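Putative alpha-galactosidase/melibiase (Bacteroides fragilis, PDB 4OGZ) probably hydrolyses terminal, non-reducing alpha-D-galactose residues from alpha-D-galactosides such as galacto-oligosaccharides, galactomannans and galactolipids. Local coordinates at residues 27-32 / 59-64; 106-111 / 318-323; 233-238 / 249-254; 388-393 / 405-410; 415-420 / 458-463. All blocks are in the same frame, centred on the assembly; numbering follows the deposited sequence.

How the interactions relate
Interactions 2 and 3 lie within the TIM barrel, interaction 1 in the N-terminal Ig-like domain, and interaction 5 in the C-terminal beta sandwich, with interaction 4 at the approach to that sandwich. Buried side chains carry interactions 2, 3 and 5, whereas interactions 1 and 4 are partly buried and rely on backbone bonding between antiparallel chains, interaction 4 adding a lysine and a water. Interaction 1 pairs strands within one sheet; interaction 3 packs a helix on a strand, and interaction 5 one sheet on another. Interactions 4 and 5 touch: Val405 CB lies 3.7 Å from Ile415 CD1, on neighbouring strands of the same sheet. The other pairs stay at least about 7 Å apart at their nearest atoms.

Interaction 1: residues 27-32 / 59-64; sequences TPFLFY and GIIKGK
An antiparallel ladder of the Ig-like domain joins Phe29 to Gly63 and Phe31 to Ile61, pairing strand segments 28-32 and 60-64 at an angle of 172° in one four-stranded sheet. Each of these is a hydrogen-bonded pair with two N-H to O=C bonds, ranging from Phe29 N to Gly63 O at 2.7 Å to Gly63 N to Phe29 O at 3.0 Å. The straightest is Ile61 N to Phe31 O, 2.8 Å, with 169° at the hydrogen. Alpha-carbon hydrogens add to the ladder from the alternate positions, as where Lys62 CA lies 3.3 Å from Phe29 O.

On the face bearing Phe29 and Ile61 the two side chains run side by side in the same direction, and Phe29 CE1 is 3.8 Å from Ile61 CG2. Leu30 and Ile60 share the other face. Leu30 CG is anti to the backbone N (chi1 -176°), and its CD1 methyl reaches diagonally to Ile60 CG2 at 3.5 Å. Ile60 CG1 lies at the edge of the Tyr32 ring, 4.0 Å from Tyr32 CD1.

Beyond the pair, Phe29, Phe31 and Ile61 pack on strand 82-92. The chemistry implies that this apolar face closes the domain's interior, while hydrogen bonds from Tyr32 OH, on the face of Leu30 and Ile60, to Asp133 OD1 and between Thr27 OG1, just before the strand, and Ser248 OG tie the domain to the barrel.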
# COMPACT_ATOMS: atom_id res chain seq x y z
N THR A 27 -11.34 -15.98 -10.79
CA THR A 27 -11.90 -14.72 -10.31
C THR A 27 -11.61 -13.60 -11.31
O THR A 27 -10.64 -13.69 -12.11
CB THR A 27 -11.36 -14.38 -8.91
OG1 THR A 27 -9.96 -14.08 -8.98
CG2 THR A 27 -11.62 -15.54 -7.97
N PRO A 28 -12.43 -12.53 -11.29
CA PRO A 28 -12.12 -11.39 -12.10
C PRO A 28 -10.69 -10.94 -11.92
O PRO A 28 -10.18 -10.95 -10.79
CB PRO A 28 -13.14 -10.31 -11.58
CG PRO A 28 -14.34 -11.14 -11.23
CD PRO A 28 -13.76 -12.42 -10.66
N PHE A 29 -10.06 -10.54 -13.04
CA PHE A 29 -8.70 -10.01 -13.12
C PHE A 29 -8.70 -8.63 -13.75
O PHE A 29 -9.30 -8.43 -14.81
CB PHE A 29 -7.83 -10.86 -14.01
CG PHE A 29 -6.34 -10.47 -14.02
CD1 PHE A 29 -5.86 -9.47 -14.86
CD2 PHE A 29 -5.42 -11.16 -13.23
CE1 PHE A 29 -4.49 -9.15 -14.88
CE2 PHE A 29 -4.08 -10.83 -13.22
CZ PHE A 29 -3.62 -9.81 -14.02
N LEU A 30 -7.99 -7.70 -13.11
CA LEU A 30 -7.87 -6.34 -13.55
C LEU A 30 -6.47 -5.79 -13.21
O LEU A 30 -6.02 -5.88 -12.06
CB LEU A 30 -8.94 -5.45 -12.87
CG LEU A 30 -8.94 -4.02 -13.35
CD1 LEU A 30 -9.36 -3.94 -14.80
CD2 LEU A 30 -9.85 -3.15 -12.46
N PHE A 31 -5.79 -5.22 -14.20
CA PHE A 31 -4.48 -4.58 -13.96
C PHE A 31 -4.19 -3.50 -14.99
O PHE A 31 -4.20 -3.75 -16.21
CB PHE A 31 -3.36 -5.62 -13.96
CG PHE A 31 -2.00 -5.06 -13.61
CD1 PHE A 31 -1.70 -4.65 -12.32
CD2 PHE A 31 -1.03 -4.94 -14.57
CE1 PHE A 31 -0.45 -4.11 -12.01
CE2 PHE A 31 0.22 -4.42 -14.27
CZ PHE A 31 0.53 -4.02 -12.98
N TYR A 32 -4.03 -2.27 -14.51
CA TYR A 32 -3.53 -1.18 -15.33
C TYR A 32 -2.00 -1.20 -15.25
O TYR A 32 -1.43 -1.20 -14.16
CB TYR A 32 -4.04 0.17 -14.84
CG TYR A 32 -3.35 1.33 -15.52
CD1 TYR A 32 -3.68 1.70 -16.82
CD2 TYR A 32 -2.35 2.06 -14.88
CE1 TYR A 32 -3.04 2.76 -17.46
CE2 TYR A 32 -1.72 3.12 -15.51
CZ TYR A 32 -2.07 3.44 -16.82
OH TYR A 32 -1.47 4.49 -17.46
N GLY A 59 -4.22 0.52 -21.63
CA GLY A 59 -3.19 -0.10 -20.81
C GLY A 59 -3.76 -1.04 -19.77
O GLY A 59 -3.04 -1.46 -18.84
N ILE A 60 -5.04 -1.37 -19.90
CA ILE A 60 -5.72 -2.21 -18.92
C ILE A 60 -5.82 -3.64 -19.42
O ILE A 60 -6.33 -3.88 -20.52
CB ILE A 60 -7.12 -1.64 -18.59
CG1 ILE A 60 -6.99 -0.33 -17.80
CG2 ILE A 60 -7.91 -2.59 -17.74
CD1 ILE A 60 -8.28 0.45 -17.66
N ILE A 61 -5.32 -4.57 -18.60
CA ILE A 61 -5.48 -6.00 -18.80
C ILE A 61 -6.65 -6.47 -17.94
O ILE A 61 -6.78 -6.10 -16.77
CB ILE A 61 -4.23 -6.77 -18.40
CG1 ILE A 61 -3.06 -6.33 -19.26
CG2 ILE A 61 -4.41 -8.28 -18.56
CD1 ILE A 61 -1.74 -6.69 -18.61
N LYS A 62 -7.54 -7.24 -18.56
CA LYS A 62 -8.83 -7.57 -17.97
C LYS A 62 -9.22 -8.99 -18.38
O LYS A 62 -8.96 -9.40 -19.49
CB LYS A 62 -9.84 -6.53 -18.44
CG LYS A 62 -11.29 -6.84 -18.18
CD LYS A 62 -12.21 -5.72 -18.69
CE LYS A 62 -13.67 -5.81 -18.12
NZ LYS A 62 -13.89 -5.72 -16.63
N GLY A 63 -9.85 -9.71 -17.46
CA GLY A 63 -10.54 -10.92 -17.77
C GLY A 63 -10.60 -11.83 -16.58
O GLY A 63 -10.88 -11.41 -15.47
N LYS A 64 -10.31 -13.10 -16.82
CA LYS A 64 -10.37 -14.11 -15.80
C LYS A 64 -9.53 -15.29 -16.27
O LYS A 64 -9.72 -15.74 -17.39
CB LYS A 64 -11.80 -14.56 -15.61
CG LYS A 64 -11.91 -15.90 -14.91
CD LYS A 64 -13.23 -16.03 -14.18
CE LYS A 64 -14.42 -15.99 -15.11
NZ LYS A 64 -15.69 -16.05 -14.34

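Interaction 2: residues 106-111 / 318-323; sequences SWNTFG and PDMLVV
From the short helix 107-110 the Trp107 indole and the Asn108 amide both meet Met320, a selenomethionine of the facing loop. The Met320 CE methyl comes to the indole obliquely, 4.0 Å from Trp107 CD1, and lies 3.9 Å from Asn108 OD1. At the other end of the amide, Asn108 ND2 sits 3.2 Å from Met320 CB and 3.9 Å from Val322 CG1. The flat amide therefore has one end against the start of the selenomethionine chain and the other against its tip. A third flat group, the Phe110 ring, carries Thr109 CG2 over one face, 3.4 Å above the plane, with Ser106 O at its edge; both are neighbours on its own segment.

Two torsions help to place these groups. Asn108 CG is anti to the carbonyl carbon (chi1 -80°), while the Met320 chain bends at chi3 (-61°), placing CE beside both Trp107 and Asn108. The polar link is slight: Asn108 ND2 reaches Leu321 O at 3.5 Å, a weak bond. Within its own loop, Met320 N is fixed more firmly by Asp319 OD1, 2.7 Å away and met from above the carboxylate plane.

Backbone bonds tie Leu321 to Leu359 and Thr109 to Lys330. Residues 106-111 follow barrel strand 102-105 and residues 318-323 follow strand 315-317, so a short helix and a loop meet at the C-terminal ends of the strands, where TIM barrels, glycoside hydrolase family 27 included, carry their active sites.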
# COMPACT_ATOMS: atom_id res chain seq x y z
N SER A 106 -9.70 6.84 2.67
CA SER A 106 -10.50 8.02 3.01
C SER A 106 -10.40 8.52 4.46
O SER A 106 -10.86 9.64 4.76
CB SER A 106 -11.95 7.69 2.72
OG SER A 106 -12.41 6.74 3.66
N TRP A 107 -9.80 7.74 5.35
CA TRP A 107 -9.88 8.01 6.78
C TRP A 107 -9.08 9.23 7.25
O TRP A 107 -9.64 10.11 7.91
CB TRP A 107 -9.44 6.81 7.64
CG TRP A 107 -9.61 7.12 9.10
CD1 TRP A 107 -8.60 7.27 10.04
CD2 TRP A 107 -10.83 7.41 9.77
NE1 TRP A 107 -9.14 7.60 11.25
CE2 TRP A 107 -10.51 7.71 11.12
CE3 TRP A 107 -12.18 7.45 9.37
CZ2 TRP A 107 -11.50 8.03 12.07
CZ3 TRP A 107 -13.16 7.77 10.32
CH2 TRP A 107 -12.81 8.06 11.65
N ASN A 108 -7.77 9.24 6.95
CA ASN A 108 -6.83 10.17 7.64
C ASN A 108 -7.07 11.66 7.38
O ASN A 108 -6.65 12.50 8.17
CB ASN A 108 -5.36 9.82 7.33
CG ASN A 108 -4.84 8.66 8.17
OD1 ASN A 108 -5.39 8.35 9.22
ND2 ASN A 108 -3.72 8.04 7.72
N THR A 109 -7.73 11.97 6.27
CA THR A 109 -8.08 13.35 5.94
C THR A 109 -9.59 13.62 6.10
O THR A 109 -9.96 14.65 6.65
CB THR A 109 -7.62 13.69 4.50
OG1 THR A 109 -6.18 13.72 4.45
CG2 THR A 109 -8.17 15.06 4.04
N PHE A 110 -10.44 12.68 5.70
CA PHE A 110 -11.87 12.94 5.50
C PHE A 110 -12.78 12.36 6.58
O PHE A 110 -13.88 12.88 6.81
CB PHE A 110 -12.31 12.44 4.12
CG PHE A 110 -11.61 13.17 2.99
CD1 PHE A 110 -12.12 14.38 2.51
CD2 PHE A 110 -10.41 12.70 2.46
CE1 PHE A 110 -11.48 15.07 1.51
CE2 PHE A 110 -9.75 13.40 1.46
CZ PHE A 110 -10.29 14.58 0.99
N GLY A 111 -12.32 11.34 7.29
CA GLY A 111 -13.12 10.78 8.37
C GLY A 111 -14.49 10.34 7.86
O GLY A 111 -14.59 9.63 6.85
N PRO A 318 1.93 -0.95 8.92
CA PRO A 318 2.24 0.10 9.93
C PRO A 318 1.31 1.30 9.85
O PRO A 318 1.63 2.35 10.40
CB PRO A 318 3.68 0.50 9.61
CG PRO A 318 3.78 0.27 8.14
CD PRO A 318 2.95 -0.95 7.85
N ASP A 319 0.18 1.09 9.17
CA ASP A 319 -0.90 2.01 8.99
C ASP A 319 -0.67 2.99 7.84
O ASP A 319 0.40 3.05 7.24
CB ASP A 319 -1.21 2.78 10.31
CG ASP A 319 -2.68 3.16 10.43
OD1 ASP A 319 -3.45 2.90 9.46
OD2 ASP A 319 -3.08 3.70 11.51
N MSE A 320 -1.72 3.76 7.57
CA MSE A 320 -1.81 4.66 6.43
C MSE A 320 -0.79 5.77 6.49
O MSE A 320 -0.42 6.25 7.56
CB MSE A 320 -3.28 5.14 6.38
CG MSE A 320 -4.28 3.97 6.08
SE MSE A 320 -6.13 4.34 6.70
CE MSE A 320 -5.95 4.56 8.65
N LEU A 321 -0.32 6.19 5.31
CA LEU A 321 0.60 7.31 5.19
C LEU A 321 -0.04 8.62 5.61
O LEU A 321 -1.24 8.83 5.39
CB LEU A 321 1.09 7.48 3.77
CG LEU A 321 1.86 6.29 3.21
CD1 LEU A 321 2.05 6.46 1.71
CD2 LEU A 321 3.20 6.18 3.92
N VAL A 322 0.76 9.47 6.26
CA VAL A 322 0.32 10.79 6.70
C VAL A 322 1.07 11.91 5.97
O VAL A 322 0.88 13.10 6.25
CB VAL A 322 0.43 10.95 8.25
CG1 VAL A 322 -0.56 10.04 8.95
CG2 VAL A 322 1.86 10.72 8.74
N VAL A 323 1.87 11.51 4.99
CA VAL A 323 2.53 12.40 4.04
C VAL A 323 1.51 13.39 3.48
O VAL A 323 0.46 12.96 2.98
CB VAL A 323 3.14 11.61 2.84
CG1 VAL A 323 3.77 12.53 1.81
CG2 VAL A 323 4.17 10.60 3.32

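Interaction 3: residues 233-238 / 249-254; sequences ERYEKM and IVFSIC
The helix bearing Tyr235 and Met238 runs nearly antiparallel to the strand bearing Phe251 and Ile253, at 163° with the segment axes 10.5 Å apart. This is helix-on-strand packing within a beta-alpha-beta unit of the TIM barrel, in which helix 228-244 leads from strand 216-220 back to strand 250-254.

Tyr235 does most of the touching. Ile253 CG2 lies over one face of its ring in a CH-pi contact, 3.8 Å from the centroid and 17° off the normal, displaced toward the rim beside CE1. At the ring's edge and in its plane comes Phe251 CZ, 3.8 Å from Tyr235 CD1. The Phe251 ring in turn presents its own edge to the helix backbone, CE2 being 3.4 Å from Tyr235 O, while Ile253 CG1 sits over the centre of one face, 4.1 Å above the plane. Further along the helix, Met238, a selenomethionine, meets Phe251 CE1 with its CG at 3.8 Å. The chain then bends at chi2 (53°) and carries its end away from the strand.

Polar anchoring falls to the tip of Tyr235: its hydroxyl comes within 2.9 Å of Cys254 O, but its hydrogen-bond partner is Tyr219 O on the adjacent strand 216-220.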
# COMPACT_ATOMS: atom_id res chain seq x y z
N GLU A 233 -10.95 -16.39 15.85
CA GLU A 233 -12.16 -17.04 15.32
C GLU A 233 -12.97 -16.08 14.50
O GLU A 233 -13.51 -16.48 13.48
CB GLU A 233 -13.02 -17.60 16.44
CG GLU A 233 -12.39 -18.85 17.01
CD GLU A 233 -13.07 -19.36 18.26
OE1 GLU A 233 -14.05 -18.76 18.73
OE2 GLU A 233 -12.61 -20.40 18.79
N ARG A 234 -13.09 -14.83 14.96
CA ARG A 234 -13.87 -13.83 14.25
C ARG A 234 -13.25 -13.44 12.92
O ARG A 234 -13.94 -13.26 11.95
CB ARG A 234 -14.09 -12.58 15.12
CG ARG A 234 -15.00 -12.83 16.29
CD ARG A 234 -15.44 -11.54 16.97
NE ARG A 234 -16.28 -11.84 18.12
CZ ARG A 234 -17.16 -11.02 18.69
NH1 ARG A 234 -17.34 -9.78 18.23
NH2 ARG A 234 -17.86 -11.45 19.72
N TYR A 235 -11.94 -13.31 12.89
CA TYR A 235 -11.24 -13.02 11.66
C TYR A 235 -11.36 -14.23 10.72
O TYR A 235 -11.59 -14.07 9.53
CB TYR A 235 -9.78 -12.59 11.97
CG TYR A 235 -9.72 -11.09 12.31
CD1 TYR A 235 -9.93 -10.13 11.34
CD2 TYR A 235 -9.56 -10.65 13.61
CE1 TYR A 235 -9.93 -8.75 11.66
CE2 TYR A 235 -9.56 -9.30 13.94
CZ TYR A 235 -9.76 -8.36 12.95
OH TYR A 235 -9.75 -7.00 13.28
N GLU A 236 -11.27 -15.43 11.26
CA GLU A 236 -11.37 -16.64 10.42
C GLU A 236 -12.74 -16.76 9.75
O GLU A 236 -12.84 -17.17 8.60
CB GLU A 236 -11.04 -17.88 11.24
CG GLU A 236 -10.93 -19.13 10.38
CD GLU A 236 -10.85 -20.42 11.17
OE1 GLU A 236 -10.43 -20.38 12.35
OE2 GLU A 236 -11.22 -21.48 10.60
N LYS A 237 -13.80 -16.41 10.48
CA LYS A 237 -15.14 -16.41 9.91
C LYS A 237 -15.20 -15.53 8.69
O LYS A 237 -15.70 -15.94 7.63
CB LYS A 237 -16.20 -15.96 10.94
CG LYS A 237 -16.99 -17.11 11.55
CD LYS A 237 -17.44 -16.88 13.00
CE LYS A 237 -18.43 -15.73 13.22
NZ LYS A 237 -19.86 -16.06 12.98
N MSE A 238 -14.71 -14.30 8.81
CA MSE A 238 -14.77 -13.37 7.68
C MSE A 238 -13.82 -13.75 6.57
O MSE A 238 -14.13 -13.54 5.40
CB MSE A 238 -14.47 -11.95 8.15
CG MSE A 238 -14.54 -10.91 7.03
SE MSE A 238 -16.24 -10.97 6.02
CE MSE A 238 -17.15 -9.46 6.88
N ILE A 249 -10.75 -11.09 -3.02
CA ILE A 249 -10.84 -9.94 -2.10
C ILE A 249 -9.72 -9.96 -1.10
O ILE A 249 -9.51 -10.97 -0.37
CB ILE A 249 -12.18 -9.88 -1.38
CG1 ILE A 249 -13.32 -9.80 -2.39
CG2 ILE A 249 -12.25 -8.66 -0.49
CD1 ILE A 249 -14.70 -10.03 -1.79
N VAL A 250 -8.98 -8.87 -1.07
CA VAL A 250 -7.91 -8.66 -0.11
C VAL A 250 -8.50 -8.52 1.28
O VAL A 250 -9.48 -7.77 1.51
CB VAL A 250 -7.04 -7.43 -0.47
CG1 VAL A 250 -6.06 -7.08 0.64
CG2 VAL A 250 -6.30 -7.66 -1.77
N PHE A 251 -7.89 -9.20 2.24
CA PHE A 251 -8.37 -9.20 3.61
C PHE A 251 -7.36 -8.46 4.49
O PHE A 251 -6.28 -8.97 4.75
CB PHE A 251 -8.60 -10.64 4.06
CG PHE A 251 -9.31 -10.78 5.38
CD1 PHE A 251 -10.17 -9.83 5.85
CD2 PHE A 251 -9.17 -11.95 6.10
CE1 PHE A 251 -10.85 -10.03 7.03
CE2 PHE A 251 -9.86 -12.17 7.28
CZ PHE A 251 -10.69 -11.19 7.75
N SER A 252 -7.70 -7.22 4.86
CA SER A 252 -6.85 -6.37 5.70
C SER A 252 -7.38 -6.50 7.10
O SER A 252 -8.52 -6.10 7.40
CB SER A 252 -6.86 -4.91 5.21
OG SER A 252 -6.53 -3.91 6.20
N ILE A 253 -6.54 -7.03 7.97
CA ILE A 253 -6.86 -7.29 9.35
C ILE A 253 -6.43 -6.09 10.19
O ILE A 253 -5.34 -5.57 10.05
CB ILE A 253 -6.19 -8.59 9.79
CG1 ILE A 253 -6.81 -9.75 8.96
CG2 ILE A 253 -6.31 -8.84 11.28
CD1 ILE A 253 -6.50 -11.12 9.50
N CYS A 254 -7.33 -5.66 11.06
CA CYS A 254 -7.14 -4.42 11.80
C CYS A 254 -7.61 -4.61 13.24
O CYS A 254 -8.77 -4.27 13.60
CB CYS A 254 -7.85 -3.27 11.08
SG CYS A 254 -7.57 -1.69 11.93

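Interaction 4: residues 388-393 / 405-410; sequences LGIQAE and VKPLSD
Lys406 NZ is gripped by two oxygens, Ile390 O at 2.8 Å and a water at 2.7 Å. The carbonyl is approached at a tilt, the donor standing 28° from its plane, and the lysine chain, bent at chi4 (-54°), wraps round it with CG also close by. The same water donates to Pro407 O at 2.9 Å and accepts a weak bond from Ile390 N, bridging the loop to the strand. The amino group of this buried residue, probably charged, is thus solvated by a carbonyl and a water.

Farther along, the chains pair as antiparallel strands: Val405 N bonds to Glu393 O at 2.8 Å and Glu393 N to Val405 O at 2.9 Å. Their side chains lie alongside each other, pointing the same way. The apolar pair is Ile390 with Pro407, CG2 of the first meeting CD of the second at 3.8 Å with the two groups turned at about a right angle. Leu388 CD1 rests against the peptide of Leu408, 3.4 Å from Leu408 C.

Residues 388-393 lead from helix 378-384 into edge strand 393-397 of the C-terminal sheet. Val405 packs on its neighbouring strand 413-419, while Ala392 and Lys406 touch Met353 of helix 341-353, setting the contact between barrel and sheet.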
# COMPACT_ATOMS: atom_id res chain seq x y z
N LEU A 388 11.13 -9.68 -4.36
CA LEU A 388 11.53 -10.49 -3.18
C LEU A 388 10.60 -10.22 -1.99
O LEU A 388 10.40 -11.08 -1.15
CB LEU A 388 12.98 -10.23 -2.75
CG LEU A 388 14.13 -10.53 -3.70
CD1 LEU A 388 15.46 -10.32 -2.99
CD2 LEU A 388 14.07 -11.95 -4.23
N GLY A 389 10.08 -9.02 -1.86
CA GLY A 389 9.13 -8.75 -0.76
C GLY A 389 9.69 -8.96 0.64
O GLY A 389 8.98 -9.44 1.53
N ILE A 390 10.96 -8.64 0.81
CA ILE A 390 11.58 -8.69 2.12
C ILE A 390 11.34 -7.37 2.86
O ILE A 390 11.74 -6.33 2.38
CB ILE A 390 13.06 -8.91 1.97
CG1 ILE A 390 13.31 -10.33 1.36
CG2 ILE A 390 13.78 -8.77 3.33
CD1 ILE A 390 14.73 -10.52 0.91
N GLN A 391 10.82 -7.44 4.06
CA GLN A 391 10.75 -6.25 4.92
C GLN A 391 12.15 -5.98 5.44
O GLN A 391 12.81 -6.90 5.95
CB GLN A 391 9.77 -6.47 6.07
CG GLN A 391 9.74 -5.40 7.15
CD GLN A 391 8.55 -5.58 8.08
OE1 GLN A 391 7.42 -5.79 7.61
NE2 GLN A 391 8.79 -5.53 9.38
N ALA A 392 12.59 -4.74 5.33
CA ALA A 392 13.91 -4.39 5.74
C ALA A 392 14.18 -4.73 7.19
O ALA A 392 13.33 -4.57 8.06
CB ALA A 392 14.16 -2.91 5.50
N GLU A 393 15.39 -5.17 7.45
CA GLU A 393 15.85 -5.44 8.78
C GLU A 393 16.34 -4.12 9.36
O GLU A 393 16.99 -3.37 8.65
CB GLU A 393 16.99 -6.43 8.70
CG GLU A 393 17.54 -6.84 10.03
CD GLU A 393 18.70 -7.80 9.90
OE1 GLU A 393 19.78 -7.38 9.45
OE2 GLU A 393 18.55 -8.99 10.23
N VAL A 405 18.27 -2.33 6.37
CA VAL A 405 18.77 -3.02 5.15
C VAL A 405 17.73 -3.99 4.50
O VAL A 405 17.09 -4.83 5.13
CB VAL A 405 20.10 -3.72 5.43
CG1 VAL A 405 20.03 -4.53 6.70
CG2 VAL A 405 20.53 -4.59 4.23
N LYS A 406 17.55 -3.78 3.22
CA LYS A 406 16.57 -4.49 2.41
C LYS A 406 17.29 -5.14 1.22
O LYS A 406 17.75 -4.46 0.30
CB LYS A 406 15.48 -3.52 1.93
CG LYS A 406 14.24 -4.22 1.37
CD LYS A 406 13.34 -3.25 0.63
CE LYS A 406 11.91 -3.74 0.48
NZ LYS A 406 11.77 -5.07 -0.14
N PRO A 407 17.45 -6.46 1.26
CA PRO A 407 18.04 -7.08 0.05
C PRO A 407 17.08 -6.99 -1.14
O PRO A 407 15.91 -7.25 -0.96
CB PRO A 407 18.26 -8.54 0.45
CG PRO A 407 18.02 -8.62 1.93
CD PRO A 407 17.18 -7.42 2.33
N LEU A 408 17.61 -6.71 -2.34
CA LEU A 408 16.79 -6.52 -3.55
C LEU A 408 17.02 -7.66 -4.53
O LEU A 408 17.99 -8.43 -4.40
CB LEU A 408 17.05 -5.16 -4.21
CG LEU A 408 16.88 -3.93 -3.29
CD1 LEU A 408 17.27 -2.61 -3.96
CD2 LEU A 408 15.45 -3.76 -2.76
N SER A 409 16.14 -7.77 -5.52
CA SER A 409 16.08 -8.98 -6.35
C SER A 409 17.25 -9.12 -7.34
O SER A 409 17.50 -10.20 -7.82
CB SER A 409 14.73 -9.05 -7.07
OG SER A 409 14.59 -7.92 -7.89
N ASP A 410 17.96 -8.05 -7.63
CA ASP A 410 19.15 -8.11 -8.47
C ASP A 410 20.41 -8.30 -7.65
O ASP A 410 21.50 -8.15 -8.16
CB ASP A 410 19.31 -6.84 -9.27
CG ASP A 410 19.52 -5.63 -8.38
OD1 ASP A 410 19.36 -5.77 -7.14
OD2 ASP A 410 19.91 -4.58 -8.91
O HOH W 1 13.09 -7.05 -1.33

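Interaction 5: residues 415-420 / 458-463; sequences IACLNR and WVVKLA
Van der Waals contacts come first, from Leu462 and Val460 against Cys417 and Asn419. Leu462 CG stands anti to the carbonyl carbon (chi1 -61°), which helps to lay the CD1 methyl on the backbone of the facing strand, 3.5 Å from Cys417 O and 3.6 Å from Asn419 N. Leu462 CB meets Asn419 CB at 3.9 Å. Two pairs are apolar: Leu462 CD1 touches Cys417 CB at 4.1 Å, and nearer the start of each segment the fit is wider, Cys417 SG being 4.3 Å from Val460 CG2.

The polar contact is a single weak bond from Asn419 ND2 to Ala463 O, 3.1 Å long but bent to 128° at the hydrogen. The amide has other ties. ND2 also bonds to Gly423 O, and OD1 accepts from Ile421 N, its strongest polar partner, so the turn after strand 413-419 positions the group that reaches across. On the other segment, Ala463 N is held by Glu466 OE1.

As for the backbones, the strands are not paired within a sheet. Their axes pass 8.0 Å apart and cross at -44°, a separation that side chains fill. This is face-to-face packing in the C-terminal beta sandwich: strand 413-419 belongs to the larger antiparallel sheet, and strand 458-462 pairs with strand 425-429 in the facing layer. Leu462 also touches Val427 of its own layer and Lys468 of the other.

The chemistry implies that here the two layers meet mainly through buried aliphatic and sulfur groups, with one asparagine, satisfied mostly by its own turn, linking them where strands 413-419 and 458-462 end.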
# COMPACT_ATOMS: atom_id res chain seq x y z
N ILE A 415 19.90 0.55 1.61
CA ILE A 415 20.33 0.91 2.93
C ILE A 415 19.70 2.21 3.28
O ILE A 415 19.82 3.18 2.52
CB ILE A 415 21.86 1.09 2.97
CG1 ILE A 415 22.57 -0.25 2.77
CG2 ILE A 415 22.28 1.71 4.30
CD1 ILE A 415 22.41 -1.21 3.94
N ALA A 416 19.05 2.26 4.44
CA ALA A 416 18.50 3.50 4.89
C ALA A 416 19.15 3.87 6.20
O ALA A 416 19.18 3.09 7.14
CB ALA A 416 16.95 3.40 5.03
N CYS A 417 19.64 5.11 6.25
CA CYS A 417 20.20 5.70 7.42
C CYS A 417 19.24 6.75 7.89
O CYS A 417 19.00 7.76 7.18
CB CYS A 417 21.54 6.36 7.07
SG CYS A 417 22.79 5.20 6.46
N LEU A 418 18.71 6.58 9.10
CA LEU A 418 17.67 7.50 9.64
C LEU A 418 18.14 8.19 10.88
O LEU A 418 18.69 7.53 11.77
CB LEU A 418 16.44 6.69 9.98
CG LEU A 418 15.22 7.34 10.63
CD1 LEU A 418 14.58 8.30 9.65
CD2 LEU A 418 14.26 6.27 11.06
N ASN A 419 17.88 9.50 10.96
CA ASN A 419 18.16 10.29 12.14
C ASN A 419 16.90 10.38 12.93
O ASN A 419 15.89 10.91 12.46
CB ASN A 419 18.64 11.68 11.75
CG ASN A 419 18.96 12.56 12.94
OD1 ASN A 419 18.61 12.26 14.08
ND2 ASN A 419 19.60 13.70 12.67
N ARG A 420 16.94 9.86 14.14
CA ARG A 420 15.74 9.82 14.95
C ARG A 420 15.66 11.04 15.86
O ARG A 420 14.61 11.26 16.45
CB ARG A 420 15.69 8.55 15.80
CG ARG A 420 14.97 7.39 15.11
CD ARG A 420 14.82 6.19 16.03
NE ARG A 420 16.09 5.49 16.09
CZ ARG A 420 16.92 5.45 17.12
NH1 ARG A 420 16.66 6.06 18.26
NH2 ARG A 420 18.04 4.78 17.00
N TRP A 458 32.14 5.92 4.02
CA TRP A 458 32.18 7.35 4.31
C TRP A 458 31.22 7.65 5.46
O TRP A 458 30.52 6.76 5.91
CB TRP A 458 31.82 8.17 3.04
CG TRP A 458 30.36 8.09 2.64
CD1 TRP A 458 29.40 9.03 2.88
CD2 TRP A 458 29.70 7.01 1.97
NE1 TRP A 458 28.21 8.62 2.39
CE2 TRP A 458 28.36 7.37 1.83
CE3 TRP A 458 30.13 5.78 1.46
CZ2 TRP A 458 27.43 6.55 1.21
CZ3 TRP A 458 29.19 4.96 0.85
CH2 TRP A 458 27.85 5.36 0.73
N VAL A 459 31.23 8.89 5.92
CA VAL A 459 30.35 9.34 6.99
C VAL A 459 29.13 9.97 6.36
O VAL A 459 29.26 10.91 5.62
CB VAL A 459 31.03 10.36 7.93
CG1 VAL A 459 30.00 11.00 8.87
CG2 VAL A 459 32.17 9.70 8.73
N VAL A 460 27.97 9.41 6.63
CA VAL A 460 26.72 9.98 6.16
C VAL A 460 26.33 11.08 7.14
O VAL A 460 26.34 10.84 8.35
CB VAL A 460 25.61 8.91 6.09
CG1 VAL A 460 24.28 9.55 5.73
CG2 VAL A 460 25.97 7.81 5.09
N LYS A 461 26.03 12.27 6.64
CA LYS A 461 25.62 13.36 7.52
C LYS A 461 24.13 13.55 7.37
O LYS A 461 23.63 13.77 6.25
CB LYS A 461 26.37 14.64 7.16
CG LYS A 461 27.80 14.63 7.64
CD LYS A 461 28.73 15.33 6.67
CE LYS A 461 30.15 15.28 7.19
NZ LYS A 461 31.14 15.48 6.10
N LEU A 462 23.42 13.47 8.49
CA LEU A 462 21.99 13.55 8.46
C LEU A 462 21.55 14.77 9.20
O LEU A 462 21.94 14.98 10.34
CB LEU A 462 21.36 12.29 9.09
CG LEU A 462 21.70 10.96 8.42
CD1 LEU A 462 21.06 9.82 9.20
CD2 LEU A 462 21.22 10.95 6.98
N ALA A 463 20.70 15.59 8.56
CA ALA A 463 20.03 16.65 9.27
C ALA A 463 18.94 16.06 10.18
O ALA A 463 18.54 14.90 10.02
CB ALA A 463 19.44 17.66 8.27